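Local structure of chitinase (Chromobacterium violaceum, 4TXG) at residues A[705-710]-A[757-762]; A[695-700]-A[735-740]. The protein probably hydrolyses the glycosidic bonds of chitin and probably also binds that polysaccharide. All coordinates share one frame; numbering follows the deposited sequence.

Contact 1. Residues A[705-710]-A[757-762]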
loop_
_atom_site.group_PDB
_atom_site.type_symbol
_atom_site.label_atom_id
_atom_site.label_comp_id
_atom_site.label_asym_id
_atom_site.label_seq_id
_atom_site.Cartn_x
_atom_site.Cartn_y
_atom_site.Cartn_z
ATOM N N ALA A 705 18.112 -12.413 -9.756
ATOM C CA ALA A 705 18.106 -13.873 -9.741
ATOM C C ALA A 705 19.486 -14.447 -9.424
ATOM O O ALA A 705 19.909 -15.435 -10.023
ATOM C CB ALA A 705 17.604 -14.406 -11.085
ATOM N N ASN A 706 20.183 -13.832 -8.474
ATOM C CA ASN A 706 21.495 -14.317 -8.066
ATOM C C ASN A 706 21.528 -14.724 -6.591
ATOM O O ASN A 706 22.599 -14.785 -5.973
ATOM C CB ASN A 706 22.562 -13.260 -8.347
ATOM C CG ASN A 706 22.262 -11.926 -7.678
ATOM O OD1 ASN A 706 21.327 -11.806 -6.894
ATOM N ND2 ASN A 706 23.067 -10.922 -7.993
ATOM N N ILE A 707 20.356 -15.015 -6.043
ATOM C CA ILE A 707 20.243 -15.459 -4.661
ATOM C C ILE A 707 21.116 -16.697 -4.427
ATOM O O ILE A 707 21.217 -17.574 -5.284
ATOM C CB ILE A 707 18.772 -15.746 -4.303
ATOM C CG1 ILE A 707 18.633 -16.249 -2.865
ATOM C CG2 ILE A 707 18.172 -16.736 -5.282
ATOM C CD1 ILE A 707 17.207 -16.122 -2.326
ATOM N N ALA A 708 21.787 -16.741 -3.286
ATOM C CA ALA A 708 22.716 -17.825 -3.003
ATOM C C ALA A 708 22.713 -18.121 -1.512
ATOM O O ALA A 708 22.035 -17.431 -0.744
ATOM C CB ALA A 708 24.111 -17.464 -3.477
ATOM N N ASP A 709 23.446 -19.142 -1.085
ATOM C CA ASP A 709 23.588 -19.347 0.351
ATOM C C ASP A 709 25.055 -19.224 0.748
ATOM O O ASP A 709 25.950 -19.362 -0.092
ATOM C CB ASP A 709 22.992 -20.697 0.792
ATOM C CG ASP A 709 23.874 -21.884 0.448
ATOM O OD1 ASP A 709 23.754 -22.409 -0.675
ATOM O OD2 ASP A 709 24.666 -22.317 1.317
ATOM N N GLN A 710 25.289 -18.930 2.023
ATOM C CA GLN A 710 26.638 -18.719 2.547
ATOM C C GLN A 710 27.121 -19.897 3.375
ATOM O O GLN A 710 28.114 -19.784 4.096
ATOM C CB GLN A 710 26.691 -17.465 3.418
ATOM C CG GLN A 710 26.626 -16.161 2.676
ATOM C CD GLN A 710 26.458 -14.983 3.621
ATOM O OE1 GLN A 710 25.748 -15.073 4.625
ATOM N NE2 GLN A 710 27.100 -13.865 3.294
ATOM N N VAL A 757 21.291 -17.353 3.791
ATOM C CA VAL A 757 21.089 -17.044 2.380
ATOM C C VAL A 757 21.446 -15.593 2.158
ATOM O O VAL A 757 21.553 -14.833 3.113
ATOM C CB VAL A 757 19.651 -17.315 1.929
ATOM C CG1 VAL A 757 19.285 -18.767 2.231
ATOM C CG2 VAL A 757 18.674 -16.376 2.615
ATOM N N VAL A 758 21.671 -15.208 0.908
ATOM C CA VAL A 758 21.967 -13.809 0.604
ATOM C C VAL A 758 21.243 -13.413 -0.665
ATOM O O VAL A 758 21.286 -14.139 -1.662
ATOM C CB VAL A 758 23.476 -13.544 0.413
ATOM C CG1 VAL A 758 23.723 -12.093 0.032
ATOM C CG2 VAL A 758 24.216 -13.842 1.662
ATOM N N TYR A 759 20.553 -12.279 -0.621
ATOM C CA TYR A 759 19.970 -11.688 -1.824
ATOM C C TYR A 759 20.044 -10.160 -1.700
ATOM O O TYR A 759 20.403 -9.643 -0.640
ATOM C CB TYR A 759 18.536 -12.173 -2.052
ATOM C CG TYR A 759 17.617 -12.049 -0.855
ATOM C CD1 TYR A 759 17.562 -13.041 0.122
ATOM C CD2 TYR A 759 16.778 -10.954 -0.720
ATOM C CE1 TYR A 759 16.713 -12.927 1.221
ATOM C CE2 TYR A 759 15.932 -10.833 0.369
ATOM C CZ TYR A 759 15.906 -11.822 1.336
ATOM O OH TYR A 759 15.053 -11.697 2.410
ATOM N N TYR A 760 19.719 -9.439 -2.771
ATOM C CA TYR A 760 20.165 -8.048 -2.863
ATOM C C TYR A 760 19.095 -6.968 -2.865
ATOM O O TYR A 760 19.416 -5.797 -2.649
ATOM C CB TYR A 760 21.052 -7.890 -4.099
ATOM C CG TYR A 760 22.365 -8.573 -3.856
ATOM C CD1 TYR A 760 23.347 -7.952 -3.093
ATOM C CD2 TYR A 760 22.599 -9.862 -4.315
ATOM C CE1 TYR A 760 24.541 -8.575 -2.829
ATOM C CE2 TYR A 760 23.804 -10.498 -4.049
ATOM C CZ TYR A 760 24.766 -9.844 -3.308
ATOM O OH TYR A 760 25.971 -10.450 -3.040
ATOM N N LEU A 761 17.839 -7.341 -3.090
ATOM C CA LEU A 761 16.724 -6.419 -2.888
ATOM C C LEU A 761 15.636 -7.130 -2.090
ATOM O O LEU A 761 15.580 -8.366 -2.082
ATOM C CB LEU A 761 16.174 -5.899 -4.221
ATOM C CG LEU A 761 17.023 -4.821 -4.919
ATOM C CD1 LEU A 761 16.549 -4.593 -6.358
ATOM C CD2 LEU A 761 16.994 -3.519 -4.135
ATOM N N PRO A 762 14.764 -6.361 -1.417
ATOM C CA PRO A 762 13.775 -7.004 -0.544
ATOM C C PRO A 762 12.826 -7.968 -1.252
ATOM O O PRO A 762 12.505 -7.794 -2.435
ATOM C CB PRO A 762 13.001 -5.812 0.028
ATOM C CG PRO A 762 14.042 -4.707 0.073
ATOM C CD PRO A 762 14.794 -4.898 -1.229
HETATM O O HOH W 1 19.292 -11.204 -5.172
HETATM O O HOH W 2 23.529 -13.932 -3.576
#

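Contact 2. Residues A[695-700]-A[735-740]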
loop_
_atom_site.group_PDB
_atom_site.type_symbol
_atom_site.label_atom_id
_atom_site.label_comp_id
_atom_site.label_asym_id
_atom_site.label_seq_id
_atom_site.Cartn_x
_atom_site.Cartn_y
_atom_site.Cartn_z
ATOM N N PHE A 695 14.612 -29.106 -1.899
ATOM C CA PHE A 695 13.607 -28.121 -1.544
ATOM C C PHE A 695 13.591 -27.055 -2.624
ATOM O O PHE A 695 14.649 -26.567 -3.012
ATOM C CB PHE A 695 13.904 -27.496 -0.177
ATOM C CG PHE A 695 14.167 -28.510 0.913
ATOM C CD1 PHE A 695 13.143 -29.309 1.395
ATOM C CD2 PHE A 695 15.431 -28.637 1.464
ATOM C CE1 PHE A 695 13.376 -30.242 2.401
ATOM C CE2 PHE A 695 15.675 -29.568 2.478
ATOM C CZ PHE A 695 14.636 -30.366 2.943
ATOM N N GLN A 696 12.406 -26.714 -3.125
ATOM C CA GLN A 696 12.282 -25.596 -4.058
ATOM C C GLN A 696 11.247 -24.601 -3.553
ATOM O O GLN A 696 10.342 -24.964 -2.807
ATOM C CB GLN A 696 11.884 -26.070 -5.456
ATOM C CG GLN A 696 12.940 -26.887 -6.174
ATOM C CD GLN A 696 12.584 -27.135 -7.630
ATOM O OE1 GLN A 696 11.567 -26.644 -8.132
ATOM N NE2 GLN A 696 13.428 -27.889 -8.323
ATOM N N PHE A 697 11.389 -23.346 -3.958
ATOM C CA PHE A 697 10.377 -22.346 -3.643
ATOM C C PHE A 697 10.525 -21.157 -4.585
ATOM O O PHE A 697 11.573 -20.977 -5.210
ATOM C CB PHE A 697 10.461 -21.893 -2.179
ATOM C CG PHE A 697 11.858 -21.576 -1.701
ATOM C CD1 PHE A 697 12.385 -20.296 -1.841
ATOM C CD2 PHE A 697 12.630 -22.548 -1.087
ATOM C CE1 PHE A 697 13.666 -19.996 -1.393
ATOM C CE2 PHE A 697 13.911 -22.255 -0.637
ATOM C CZ PHE A 697 14.430 -20.978 -0.793
ATOM N N ASP A 698 9.459 -20.374 -4.691
ATOM C CA ASP A 698 9.450 -19.180 -5.536
ATOM C C ASP A 698 9.917 -17.953 -4.766
ATOM O O ASP A 698 9.397 -17.642 -3.695
ATOM C CB ASP A 698 8.045 -18.920 -6.095
ATOM C CG ASP A 698 7.653 -19.892 -7.185
ATOM O OD1 ASP A 698 8.546 -20.455 -7.855
ATOM O OD2 ASP A 698 6.432 -20.076 -7.377
ATOM N N VAL A 699 10.907 -17.264 -5.319
ATOM C CA VAL A 699 11.344 -15.971 -4.812
ATOM C C VAL A 699 10.852 -14.904 -5.787
ATOM O O VAL A 699 11.041 -15.053 -6.995
ATOM C CB VAL A 699 12.881 -15.935 -4.671
ATOM C CG1 VAL A 699 13.367 -14.578 -4.173
ATOM C CG2 VAL A 699 13.326 -17.052 -3.724
ATOM N N PRO A 700 10.197 -13.846 -5.282
ATOM C CA PRO A 700 9.696 -12.853 -6.243
ATOM C C PRO A 700 10.843 -12.173 -6.989
ATOM O O PRO A 700 11.954 -12.072 -6.466
ATOM C CB PRO A 700 8.940 -11.853 -5.363
ATOM C CG PRO A 700 9.605 -11.972 -4.004
ATOM C CD PRO A 700 9.971 -13.444 -3.882
ATOM N N ASN A 735 11.490 -16.194 -9.541
ATOM C CA ASN A 735 12.673 -16.993 -9.788
ATOM C C ASN A 735 12.596 -18.211 -8.877
ATOM O O ASN A 735 12.644 -18.069 -7.654
ATOM C CB ASN A 735 13.939 -16.184 -9.507
ATOM C CG ASN A 735 14.068 -14.984 -10.413
ATOM O OD1 ASN A 735 13.890 -15.093 -11.622
ATOM N ND2 ASN A 735 14.368 -13.826 -9.829
ATOM N N ARG A 736 12.458 -19.400 -9.448
ATOM C CA ARG A 736 12.353 -20.575 -8.593
ATOM C C ARG A 736 13.736 -21.030 -8.161
ATOM O O ARG A 736 14.644 -21.165 -8.974
ATOM C CB ARG A 736 11.606 -21.712 -9.284
ATOM C CG ARG A 736 11.232 -22.824 -8.300
ATOM C CD ARG A 736 10.049 -23.662 -8.768
ATOM N NE ARG A 736 9.652 -24.600 -7.717
ATOM C CZ ARG A 736 8.831 -24.295 -6.716
ATOM N NH1 ARG A 736 8.302 -23.074 -6.616
ATOM N NH2 ARG A 736 8.540 -25.217 -5.808
ATOM N N VAL A 737 13.874 -21.262 -6.860
ATOM C CA VAL A 737 15.149 -21.581 -6.228
ATOM C C VAL A 737 15.157 -23.045 -5.805
ATOM O O VAL A 737 14.112 -23.585 -5.460
ATOM C CB VAL A 737 15.373 -20.660 -5.010
ATOM C CG1 VAL A 737 16.442 -21.200 -4.074
ATOM C CG2 VAL A 737 15.701 -19.257 -5.487
ATOM N N SER A 738 16.320 -23.686 -5.872
ATOM C CA SER A 738 16.484 -25.047 -5.378
ATOM C C SER A 738 17.635 -25.112 -4.387
ATOM O O SER A 738 18.702 -24.546 -4.615
ATOM C CB SER A 738 16.741 -26.018 -6.529
ATOM O OG SER A 738 17.227 -27.269 -6.059
ATOM N N VAL A 739 17.414 -25.806 -3.280
ATOM C CA VAL A 739 18.521 -26.168 -2.411
ATOM C C VAL A 739 18.300 -27.607 -1.961
ATOM O O VAL A 739 17.176 -28.011 -1.681
ATOM C CB VAL A 739 18.654 -25.216 -1.204
ATOM C CG1 VAL A 739 17.394 -25.258 -0.333
ATOM C CG2 VAL A 739 19.920 -25.553 -0.387
ATOM N N LYS A 740 19.372 -28.391 -1.938
ATOM C CA LYS A 740 19.284 -29.791 -1.549
ATOM C C LYS A 740 20.015 -30.037 -0.238
ATOM O O LYS A 740 21.046 -29.414 0.028
ATOM C CB LYS A 740 19.891 -30.695 -2.627
ATOM C CG LYS A 740 19.232 -30.602 -3.977
ATOM C CD LYS A 740 19.853 -31.587 -4.953
ATOM C CE LYS A 740 19.222 -31.452 -6.331
ATOM N NZ LYS A 740 19.810 -32.399 -7.315
HETATM O O HOH W 3 8.849 -27.999 -7.754
HETATM O O HOH W 4 14.403 -13.389 -7.132
#

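Contact 1. Residues A[705-710]-A[757-762]
Ile707 lies beside Tyr759, the two side chains pointing the same way, where 705-710 meets 757-762. The isoleucine can be followed outward. Its CB lies 4.0 Å from Val758 O; CG1, anti to the backbone N (chi1 178°), touches both that carbonyl oxygen (3.6 Å) and, more loosely, Tyr759 CB (4.2 Å); CD1 ends 4.0 Å from Tyr759 CD1, obliquely to the ring. A branched, wholly apolar residue suits this buried place. Next to it the backbones pair: Ala708 N donates to Val758 O at 3.1 Å, and Val758 N to Ala708 O at 2.8 Å. Two waters extend the pairing. One receives Tyr760 N and donates to Asn706 OD1, which also lies 3.5 Å from Tyr760 CD2 at the ring edge; the other donates to Asn706 O and gives Val758 O a second donor besides Ala708 N. Asparagine suits this bridging position because its amide has both an acceptor and a donor, and Asn706 ND2 binds Gln432 O. Strand 708-709 is an outermost strand of a four-stranded antiparallel sheet, paired with 752-758, while just beyond Tyr760, Leu761 and Pro762 pack against Trp443 of helix 441-448.

Contact 2. Residues A[695-700]-A[735-740]
The pairing of two inner, antiparallel strands of a six-stranded mixed sheet, within the Chitinase C region, brings 695-700 against 735-740. Phe695, Phe697 and Val699 form hydrogen-bonded pairs with Val739, Val737 and Asn735, each closed by two backbone bonds; Val737 N to Phe697 O, 2.8 Å at 175°, is nearly straight. The alternation of strand residues gives the two faces different chemistry. On one, Phe697 and Val737 lie side by side, with Val737 CB over a face of the phenyl ring and Val737 CG1 3.9 Å from Phe697 CZ. Val737 CG2 meets Val699 CG2 at 3.7 Å. Beta-branched valines and a flat ring suit this buried, largely apolar face; at its end the Asn735 amide is satisfied by His722 N and by a water shared with Pro700 O.

The other face is polar and centres on Arg736. Its chain, extended from CG to NE, crosses to the neighbouring strand and lays one guanidinium face over the backbone, Phe697 N lying 3.8 Å above the plane. Around the edge, NE donates to Gln696 OE1 (2.8 Å) on a lone pair of the amide, whose plane is turned 60° from the guanidinium. NH1 makes a salt bridge to Asp698 OD1 at 2.9 Å, though its hydrogen bond is weak and the carboxylate stands 81° from the guanidinium plane. Arginine suits the place because its several N-H groups point in different directions: NH2 binds His768 O and Thr770 OG1. Asp698 OD2 is held by His768 ND1, and Gln696 NE2 by Glu694, so the partners of Arg736 are themselves positioned. Strand 767-773 flanks 694-700, and strand 716-719 borders 734-740 at the sheet's outer margin.

Overall arrangement
Contact 2 is a buried pairing of two long strands inside one sheet, whereas contact 1 is partly buried and joins a two-residue edge strand to the end of 752-758 in another. The loop leading into 708-709 packs on strand 734-740: Ile707 CG2 on Val737 CG2 at 3.5 Å, and Ala705 CB on Asn735 ND2. The largely apolar face of contact 2, with Asn735 at its end, thus looks toward contact 1, while its Arg736 face carries the charged network. Water bridges supplement two backbone bonds in contact 1; contact 2 has six, plus two from the Arg736 side chain. The chain alternates between them, sharing successive strands out between two sheets, each contact pairing a different two.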